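Local coordinates for protein FMN-dependent NADH:quinone oxidoreductase 1 (Bacillus anthracis, PDB 3U7I) that probably reduces electrophilic quinones and cleaves azo bonds in aromatic compounds, using NADH and an FMN cofactor bound to each subunit of a homodimer, at residues Ile24-His29 against Lys204-Ala209; Glu45-Tyr50 against Lys114-Asn119. All blocks are in the same frame, centred on the assembly; numbering follows the deposited sequence.

In the fold
The two contacts illustrate how one doubly wound parallel sheet is covered from both of its faces. Contact 1 joins the helices 22-37 and 195-214 to each other on one face. Contact 2 lies on the other, where helix 111-120 packs against the edge strand 43-48. Contact 2 is wholly buried and purely apolar between its segments, whereas contact 1 is partly buried, adding to a buried valine pair a histidine-carboxylate hydrogen bond between partly exposed residues. Their centres lie 21 Å apart, yet they meet directly: CZ of F27 packs 3.7 Å from OE1 of Q46, joining helix 22-37 to the strand that follows it.

Contact 1. Residues Ile24-His29 against Lys204-Ala209; sequences IKVFKH and KEVEEA
V26 opens the contact, pressing its CG1 methyl against CG1 of V206 at 3.6 Å. The two valine side chains cross at about a right angle, and the same V26 methyl also lies 4.0 Å from CG2 of V206, so one branch of V26 meets both branches of its partner. CG2 of V206 also lies 3.9 Å from the carbonyl O of V26, close against the backbone of the first helix. This valine pair sits on the sheet, V26 touching I147 and V206 touching V185. V26 also follows V22 by one helical turn, the two side chains about 4 Å apart; V22 is predicted to bind FMN, consistent with the cofactor site lying at the start of helix 22-37, as in other flavodoxin-like proteins. In this fold the first and last helices cover the same face of the parallel sheet, and here the axes of the segments 24-29 and 204-209 approach to 9.4 Å and cross at -36°. H29, a turn after V26, points at helix 195-214. With CG opposite the backbone N (chi1 -168°), its ring reaches across to V206, whose CG2 lies at the edge of the imidazole, near its plane and 4.0 Å from CD2 of H29. At the same edge NE2 of H29 donates to OE2 of E207 at 2.9 Å. That bond is nearly straight (172° at the hydrogen), runs practically in the imidazole plane and ends on the anti lone pair of OE2, with the carboxylate moderately twisted against the ring. E207 gets there by an extended chain beyond CG. The carboxylate would tend to favour a protonated imidazole, and the ring of Y203 stacks on that of H29, helping to fix its rotation.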
ATOM      1  N   ILE C  24      14.195 -13.351   1.258  1.00 25.29           N
ATOM      2  CA  ILE C  24      13.916 -14.788   1.226  1.00 26.84           C
ATOM      3  C   ILE C  24      15.056 -15.606   1.866  1.00 29.28           C
ATOM      4  O   ILE C  24      14.792 -16.541   2.617  1.00 30.17           O
ATOM      5  CB  ILE C  24      13.595 -15.276  -0.210  1.00 31.94           C
ATOM      6  CG1 ILE C  24      12.320 -14.590  -0.730  1.00 31.28           C
ATOM      7  CG2 ILE C  24      13.442 -16.787  -0.239  1.00 32.58           C
ATOM      8  CD1 ILE C  24      12.064 -14.749  -2.229  1.00 30.98           C
ATOM      9  N   LYS C  25      16.310 -15.242   1.586  1.00 26.72           N
ATOM     10  CA  LYS C  25      17.455 -15.860   2.260  1.00 26.24           C
ATOM     11  C   LYS C  25      17.364 -15.695   3.766  1.00 26.15           C
ATOM     12  O   LYS C  25      17.545 -16.655   4.510  1.00 28.06           O
ATOM     13  CB  LYS C  25      18.789 -15.273   1.778  1.00 30.91           C
ATOM     14  CG  LYS C  25      19.296 -15.881   0.496  1.00 36.40           C
ATOM     15  CD  LYS C  25      20.681 -15.383   0.124  1.00 41.41           C
ATOM     16  CE  LYS C  25      20.958 -15.693  -1.344  1.00 48.15           C
ATOM     17  NZ  LYS C  25      22.391 -15.999  -1.637  1.00 54.50           N
ATOM     18  N   VAL C  26      17.098 -14.472   4.217  1.00 26.56           N
ATOM     19  CA  VAL C  26      17.008 -14.196   5.651  1.00 26.92           C
ATOM     20  C   VAL C  26      15.851 -14.965   6.306  1.00 27.62           C
ATOM     21  O   VAL C  26      15.993 -15.501   7.406  1.00 27.14           O
ATOM     22  CB  VAL C  26      16.878 -12.682   5.919  1.00 24.97           C
ATOM     23  CG1 VAL C  26      16.742 -12.403   7.412  1.00 25.85           C
ATOM     24  CG2 VAL C  26      18.077 -11.941   5.337  1.00 23.58           C
ATOM     25  N   PHE C  27      14.712 -15.021   5.617  1.00 28.74           N
ATOM     26  CA  PHE C  27      13.563 -15.798   6.081  1.00 25.16           C
ATOM     27  C   PHE C  27      13.873 -17.294   6.202  1.00 23.78           C
ATOM     28  O   PHE C  27      13.492 -17.943   7.181  1.00 22.00           O
ATOM     29  CB  PHE C  27      12.356 -15.603   5.152  1.00 24.27           C
ATOM     30  CG  PHE C  27      11.328 -16.692   5.283  1.00 26.37           C
ATOM     31  CD1 PHE C  27      10.631 -16.859   6.471  1.00 21.70           C
ATOM     32  CD2 PHE C  27      11.080 -17.565   4.232  1.00 28.92           C
ATOM     33  CE1 PHE C  27       9.697 -17.868   6.615  1.00 21.58           C
ATOM     34  CE2 PHE C  27      10.138 -18.578   4.366  1.00 28.97           C
ATOM     35  CZ  PHE C  27       9.449 -18.730   5.564  1.00 23.90           C
ATOM     36  N   LYS C  28      14.541 -17.847   5.194  1.00 23.12           N
ATOM     37  CA  LYS C  28      14.872 -19.269   5.210  1.00 27.80           C
ATOM     38  C   LYS C  28      15.845 -19.595   6.349  1.00 28.43           C
ATOM     39  O   LYS C  28      15.761 -20.655   6.981  1.00 29.46           O
ATOM     40  CB  LYS C  28      15.429 -19.705   3.854  1.00 33.47           C
ATOM     41  CG  LYS C  28      14.393 -19.696   2.734  1.00 39.26           C
ATOM     42  CD  LYS C  28      15.058 -19.426   1.378  1.00 48.68           C
ATOM     43  CE  LYS C  28      14.735 -20.507   0.358  1.00 54.24           C
ATOM     44  NZ  LYS C  28      15.215 -21.845   0.822  1.00 58.24           N
ATOM     45  N   HIS C  29      16.751 -18.665   6.626  1.00 29.11           N
ATOM     46  CA  HIS C  29      17.647 -18.798   7.768  1.00 29.05           C
ATOM     47  C   HIS C  29      16.834 -18.767   9.065  1.00 28.44           C
ATOM     48  O   HIS C  29      17.047 -19.599   9.952  1.00 27.75           O
ATOM     49  CB  HIS C  29      18.696 -17.686   7.763  1.00 27.53           C
ATOM     50  CG  HIS C  29      19.822 -17.911   8.726  1.00 30.03           C
ATOM     51  ND1 HIS C  29      20.859 -18.781   8.469  1.00 32.31           N
ATOM     52  CD2 HIS C  29      20.070 -17.378   9.947  1.00 29.49           C
ATOM     53  CE1 HIS C  29      21.697 -18.775   9.491  1.00 35.11           C
ATOM     54  NE2 HIS C  29      21.237 -17.937  10.404  1.00 31.88           N
ATOM     55  N   LYS C 204      21.966 -12.991  12.106  1.00 35.98           N
ATOM     56  CA  LYS C 204      22.139 -12.970  13.555  1.00 37.30           C
ATOM     57  C   LYS C 204      20.879 -12.501  14.271  1.00 34.80           C
ATOM     58  O   LYS C 204      20.461 -13.097  15.269  1.00 33.58           O
ATOM     59  CB  LYS C 204      23.315 -12.091  13.973  1.00 44.24           C
ATOM     60  CG  LYS C 204      23.666 -12.236  15.453  1.00 51.07           C
ATOM     61  CD  LYS C 204      24.253 -10.950  16.023  1.00 57.56           C
ATOM     62  CE  LYS C 204      24.327 -10.996  17.545  1.00 59.63           C
ATOM     63  NZ  LYS C 204      24.575  -9.642  18.133  1.00 61.75           N
ATOM     64  N   GLU C 205      20.279 -11.432  13.763  1.00 32.69           N
ATOM     65  CA  GLU C 205      19.034 -10.914  14.326  1.00 32.78           C
ATOM     66  C   GLU C 205      17.874 -11.906  14.271  1.00 29.81           C
ATOM     67  O   GLU C 205      17.063 -11.972  15.206  1.00 29.70           O
ATOM     68  CB  GLU C 205      18.612  -9.638  13.605  1.00 35.32           C
ATOM     69  CG  GLU C 205      19.511  -8.459  13.832  1.00 37.37           C
ATOM     70  CD  GLU C 205      18.836  -7.172  13.416  1.00 42.78           C
ATOM     71  OE1 GLU C 205      19.450  -6.406  12.641  1.00 48.12           O
ATOM     72  OE2 GLU C 205      17.686  -6.934  13.862  1.00 38.44           O
ATOM     73  N   VAL C 206      17.770 -12.662  13.178  1.00 25.20           N
ATOM     74  CA  VAL C 206      16.654 -13.599  13.046  1.00 25.66           C
ATOM     75  C   VAL C 206      16.884 -14.888  13.836  1.00 28.30           C
ATOM     76  O   VAL C 206      15.931 -15.613  14.140  1.00 27.90           O
ATOM     77  CB  VAL C 206      16.299 -13.918  11.574  1.00 26.99           C
ATOM     78  CG1 VAL C 206      15.704 -12.683  10.893  1.00 24.39           C
ATOM     79  CG2 VAL C 206      17.518 -14.434  10.821  1.00 27.46           C
ATOM     80  N   GLU C 207      18.142 -15.175  14.162  1.00 29.23           N
ATOM     81  CA  GLU C 207      18.440 -16.233  15.126  1.00 29.96           C
ATOM     82  C   GLU C 207      17.934 -15.823  16.506  1.00 27.41           C
ATOM     83  O   GLU C 207      17.231 -16.577  17.174  1.00 28.93           O
ATOM     84  CB  GLU C 207      19.940 -16.517  15.188  1.00 31.47           C
ATOM     85  CG  GLU C 207      20.495 -17.187  13.961  1.00 36.97           C
ATOM     86  CD  GLU C 207      22.011 -17.318  14.015  1.00 44.35           C
ATOM     87  OE1 GLU C 207      22.589 -17.134  15.110  1.00 45.41           O
ATOM     88  OE2 GLU C 207      22.619 -17.596  12.959  1.00 47.69           O
ATOM     89  N   GLU C 208      18.302 -14.622  16.931  1.00 28.73           N
ATOM     90  CA  GLU C 208      17.836 -14.087  18.201  1.00 32.12           C
ATOM     91  C   GLU C 208      16.307 -14.003  18.260  1.00 31.59           C
ATOM     92  O   GLU C 208      15.714 -14.251  19.309  1.00 30.09           O
ATOM     93  CB  GLU C 208      18.471 -12.716  18.452  1.00 39.59           C
ATOM     94  CG  GLU C 208      19.983 -12.773  18.619  1.00 48.47           C
ATOM     95  CD  GLU C 208      20.664 -11.433  18.368  1.00 59.10           C
ATOM     96  OE1 GLU C 208      20.250 -10.709  17.432  1.00 64.15           O
ATOM     97  OE2 GLU C 208      21.623 -11.106  19.103  1.00 61.95           O
ATOM     98  N   ALA C 209      15.672 -13.661  17.135  1.00 29.97           N
ATOM     99  CA  ALA C 209      14.208 -13.614  17.047  1.00 27.96           C
ATOM    100  C   ALA C 209      13.588 -15.005  17.153  1.00 27.51           C
ATOM    101  O   ALA C 209      12.538 -15.181  17.772  1.00 28.06           O
ATOM    102  CB  ALA C 209      13.768 -12.940  15.747  1.00 26.37           C
TER

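Contact 2. Residues Glu45-Tyr50 against Lys114-Asn119; sequences EQINLY and KDYMDN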
ATOM      1  N   GLU C  45       2.000 -22.749   8.776  1.00 17.42           N
ATOM      2  CA  GLU C  45       1.384 -22.597   7.465  1.00 17.88           C
ATOM      3  C   GLU C  45       1.995 -21.388   6.773  1.00 15.92           C
ATOM      4  O   GLU C  45       2.564 -20.516   7.432  1.00 19.40           O
ATOM      5  CB  GLU C  45      -0.134 -22.430   7.595  1.00 17.29           C
ATOM      6  CG  GLU C  45      -0.805 -23.595   8.288  1.00 18.61           C
ATOM      7  CD  GLU C  45      -2.295 -23.408   8.433  1.00 22.83           C
ATOM      8  OE1 GLU C  45      -2.828 -22.401   7.909  1.00 24.17           O
ATOM      9  OE2 GLU C  45      -2.933 -24.279   9.068  1.00 22.99           O
ATOM     10  N   GLN C  46       1.890 -21.345   5.449  1.00 15.64           N
ATOM     11  CA  GLN C  46       2.417 -20.222   4.676  1.00 14.11           C
ATOM     12  C   GLN C  46       1.472 -19.837   3.543  1.00 16.28           C
ATOM     13  O   GLN C  46       0.998 -20.693   2.791  1.00 18.58           O
ATOM     14  CB  GLN C  46       3.797 -20.553   4.099  1.00 15.09           C
ATOM     15  CG  GLN C  46       4.354 -19.475   3.163  1.00 17.34           C
ATOM     16  CD  GLN C  46       5.846 -19.615   2.942  1.00 20.33           C
ATOM     17  OE1 GLN C  46       6.548 -20.212   3.761  1.00 22.42           O
ATOM     18  NE2 GLN C  46       6.338 -19.074   1.834  1.00 19.89           N
ATOM     19  N   ILE C  47       1.207 -18.543   3.424  1.00 15.73           N
ATOM     20  CA  ILE C  47       0.441 -18.029   2.298  1.00 13.90           C
ATOM     21  C   ILE C  47       1.372 -17.188   1.436  1.00 12.44           C
ATOM     22  O   ILE C  47       2.095 -16.328   1.937  1.00 16.58           O
ATOM     23  CB  ILE C  47      -0.812 -17.221   2.758  1.00 19.50           C
ATOM     24  CG1 ILE C  47      -1.617 -16.708   1.555  1.00 19.07           C
ATOM     25  CG2 ILE C  47      -0.425 -16.068   3.678  1.00 18.20           C
ATOM     26  CD1 ILE C  47      -2.907 -16.000   1.952  1.00 19.97           C
ATOM     27  N   ASN C  48       1.378 -17.472   0.141  1.00 12.44           N
ATOM     28  CA  ASN C  48       2.225 -16.750  -0.796  1.00 14.17           C
ATOM     29  C   ASN C  48       1.378 -15.728  -1.531  1.00 14.93           C
ATOM     30  O   ASN C  48       0.567 -16.091  -2.381  1.00 17.66           O
ATOM     31  CB  ASN C  48       2.877 -17.722  -1.780  1.00 16.87           C
ATOM     32  CG  ASN C  48       3.939 -18.595  -1.129  1.00 17.62           C
ATOM     33  OD1 ASN C  48       4.685 -18.149  -0.255  1.00 17.63           O
ATOM     34  ND2 ASN C  48       4.012 -19.847  -1.558  1.00 16.89           N
ATOM     35  N   LEU C  49       1.561 -14.453  -1.191  1.00 16.38           N
ATOM     36  CA  LEU C  49       0.685 -13.390  -1.684  1.00 15.88           C
ATOM     37  C   LEU C  49       0.785 -13.171  -3.188  1.00 17.88           C
ATOM     38  O   LEU C  49      -0.134 -12.622  -3.786  1.00 20.54           O
ATOM     39  CB  LEU C  49       0.937 -12.071  -0.946  1.00 12.54           C
ATOM     40  CG  LEU C  49       0.815 -12.125   0.581  1.00 13.02           C
ATOM     41  CD1 LEU C  49       0.894 -10.722   1.194  1.00 13.77           C
ATOM     42  CD2 LEU C  49      -0.469 -12.820   0.993  1.00 14.09           C
ATOM     43  N   TYR C  50       1.884 -13.604  -3.803  1.00 18.17           N
ATOM     44  CA  TYR C  50       2.053 -13.433  -5.247  1.00 18.61           C
ATOM     45  C   TYR C  50       1.920 -14.751  -6.015  1.00 22.62           C
ATOM     46  O   TYR C  50       2.284 -14.841  -7.190  1.00 23.41           O
ATOM     47  CB  TYR C  50       3.381 -12.723  -5.558  1.00 18.77           C
ATOM     48  CG  TYR C  50       3.305 -11.245  -5.266  1.00 16.66           C
ATOM     49  CD1 TYR C  50       3.461 -10.752  -3.967  1.00 14.13           C
ATOM     50  CD2 TYR C  50       3.030 -10.344  -6.283  1.00 16.57           C
ATOM     51  CE1 TYR C  50       3.362  -9.389  -3.708  1.00 15.31           C
ATOM     52  CE2 TYR C  50       2.924  -9.000  -6.039  1.00 16.84           C
ATOM     53  CZ  TYR C  50       3.091  -8.520  -4.758  1.00 15.63           C
ATOM     54  OH  TYR C  50       2.972  -7.161  -4.566  1.00 16.79           O
ATOM     55  N   LYS C 114      -1.291  -5.137   0.788  1.00 15.49           N
ATOM     56  CA  LYS C 114      -2.495  -4.332   1.002  1.00 14.29           C
ATOM     57  C   LYS C 114      -3.753  -5.176   0.781  1.00 15.47           C
ATOM     58  O   LYS C 114      -4.668  -5.137   1.602  1.00 15.85           O
ATOM     59  CB  LYS C 114      -2.516  -3.088   0.106  1.00 12.34           C
ATOM     60  CG  LYS C 114      -3.729  -2.180   0.348  1.00 11.98           C
ATOM     61  CD  LYS C 114      -3.968  -1.956   1.848  1.00 13.73           C
ATOM     62  CE  LYS C 114      -4.951  -0.801   2.143  1.00 13.03           C
ATOM     63  NZ  LYS C 114      -6.273  -0.924   1.471  1.00 12.57           N
ATOM     64  N   ASP C 115      -3.802  -5.941  -0.315  1.00 16.27           N
ATOM     65  CA  ASP C 115      -4.929  -6.841  -0.561  1.00 13.65           C
ATOM     66  C   ASP C 115      -5.100  -7.814   0.604  1.00 14.69           C
ATOM     67  O   ASP C 115      -6.227  -8.123   1.008  1.00 17.19           O
ATOM     68  CB  ASP C 115      -4.735  -7.656  -1.837  1.00 12.79           C
ATOM     69  CG  ASP C 115      -4.886  -6.830  -3.082  1.00 15.94           C
ATOM     70  OD1 ASP C 115      -5.509  -5.751  -3.011  1.00 16.71           O
ATOM     71  OD2 ASP C 115      -4.398  -7.274  -4.139  1.00 17.23           O
ATOM     72  N   TYR C 116      -3.982  -8.311   1.127  1.00 12.89           N
ATOM     73  CA  TYR C 116      -4.045  -9.235   2.258  1.00 14.50           C
ATOM     74  C   TYR C 116      -4.620  -8.528   3.488  1.00 15.21           C
ATOM     75  O   TYR C 116      -5.457  -9.094   4.198  1.00 15.42           O
ATOM     76  CB  TYR C 116      -2.669  -9.844   2.563  1.00 12.48           C
ATOM     77  CG  TYR C 116      -2.702 -10.895   3.655  1.00 13.68           C
ATOM     78  CD1 TYR C 116      -3.116 -12.199   3.385  1.00 13.43           C
ATOM     79  CD2 TYR C 116      -2.330 -10.580   4.956  1.00 12.27           C
ATOM     80  CE1 TYR C 116      -3.147 -13.169   4.399  1.00 15.12           C
ATOM     81  CE2 TYR C 116      -2.365 -11.539   5.976  1.00 12.20           C
ATOM     82  CZ  TYR C 116      -2.766 -12.821   5.693  1.00 14.43           C
ATOM     83  OH  TYR C 116      -2.790 -13.757   6.713  1.00 15.69           O
HETATM   84  N   MSE C 117      -4.186  -7.296   3.738  1.00 16.04           N
HETATM   85  CA  MSE C 117      -4.740  -6.534   4.854  1.00 16.68           C
HETATM   86  C   MSE C 117      -6.245  -6.394   4.664  1.00 15.11           C
HETATM   87  O   MSE C 117      -7.000  -6.444   5.629  1.00 15.37           O
HETATM   88  CB  MSE C 117      -4.093  -5.144   4.986  1.00 18.52           C
HETATM   89  CG  MSE C 117      -2.576  -5.148   5.240  1.00 17.27           C
HETATM   90 SE   MSE C 117      -2.067  -6.142   6.826  0.63 23.17          SE
HETATM   91  CE  MSE C 117      -3.143  -5.151   8.134  1.00 14.56           C
ATOM     92  N   ASP C 118      -6.675  -6.236   3.415  1.00 14.31           N
ATOM     93  CA  ASP C 118      -8.100  -6.063   3.110  1.00 15.86           C
ATOM     94  C   ASP C 118      -8.926  -7.341   3.373  1.00 16.75           C
ATOM     95  O   ASP C 118     -10.154  -7.282   3.532  1.00 17.87           O
ATOM     96  CB  ASP C 118      -8.310  -5.560   1.668  1.00 14.85           C
ATOM     97  CG  ASP C 118      -7.806  -4.139   1.455  1.00 16.67           C
ATOM     98  OD1 ASP C 118      -7.645  -3.386   2.452  1.00 15.63           O
ATOM     99  OD2 ASP C 118      -7.563  -3.772   0.277  1.00 16.52           O
ATOM    100  N   ASN C 119      -8.244  -8.485   3.414  1.00 15.48           N
ATOM    101  CA  ASN C 119      -8.866  -9.780   3.723  1.00 16.47           C
ATOM    102  C   ASN C 119      -8.980 -10.057   5.227  1.00 17.57           C
ATOM    103  O   ASN C 119      -9.909 -10.733   5.674  1.00 16.88           O
ATOM    104  CB  ASN C 119      -8.074 -10.918   3.073  1.00 14.48           C
ATOM    105  CG  ASN C 119      -8.415 -11.113   1.606  1.00 17.67           C
ATOM    106  OD1 ASN C 119      -9.186 -12.007   1.259  1.00 17.64           O
ATOM    107  ND2 ASN C 119      -7.832 -10.286   0.736  1.00 16.26           N
TER
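Y116 swings its ring toward the strand because CG stands opposite the backbone N (chi1 -175°), and L49, just past the end of the strand, answers with CG opposite its own carbonyl carbon (chi1 -56°). I47, two residues earlier, has an extended chain that brings CD1 to the tyrosine. The two aliphatic side chains share the CD1 and CE1 atoms of the ring, both approaching obliquely. CD2 of L49 meets CD1 of Y116 at 3.6 Å, near the base of the ring, while its other methyl, CD1, rests 3.9 Å from CB of Y116; the two side chains cross at about a right angle. Further along the ring, CD1 of I47 touches CE1 of Y116 at 3.7 Å, and CG2 of I47 reaches the same ring carbon at 4.0 Å. No hydrogen bond links the two segments. The tyrosine also touches L8 of strand 6-11 and I88 and F92 of helix 76-94. Polar groups on the helix find partners within the helix and beyond it. ND2 of N119 bonds at 2.7 Å to the carbonyl O of D115, approaching from above the carbonyl plane, and also to P55 O. NZ of K114 forms a salt bridge at 3.0 Å to OD1 of D118, on the syn lone pair of that oxygen. In this homodimer both residues also bond to the second subunit, at its H105 and N106. A helix set against the edge strand of a central parallel sheet is the layered α/β arrangement of the flavodoxin-like fold.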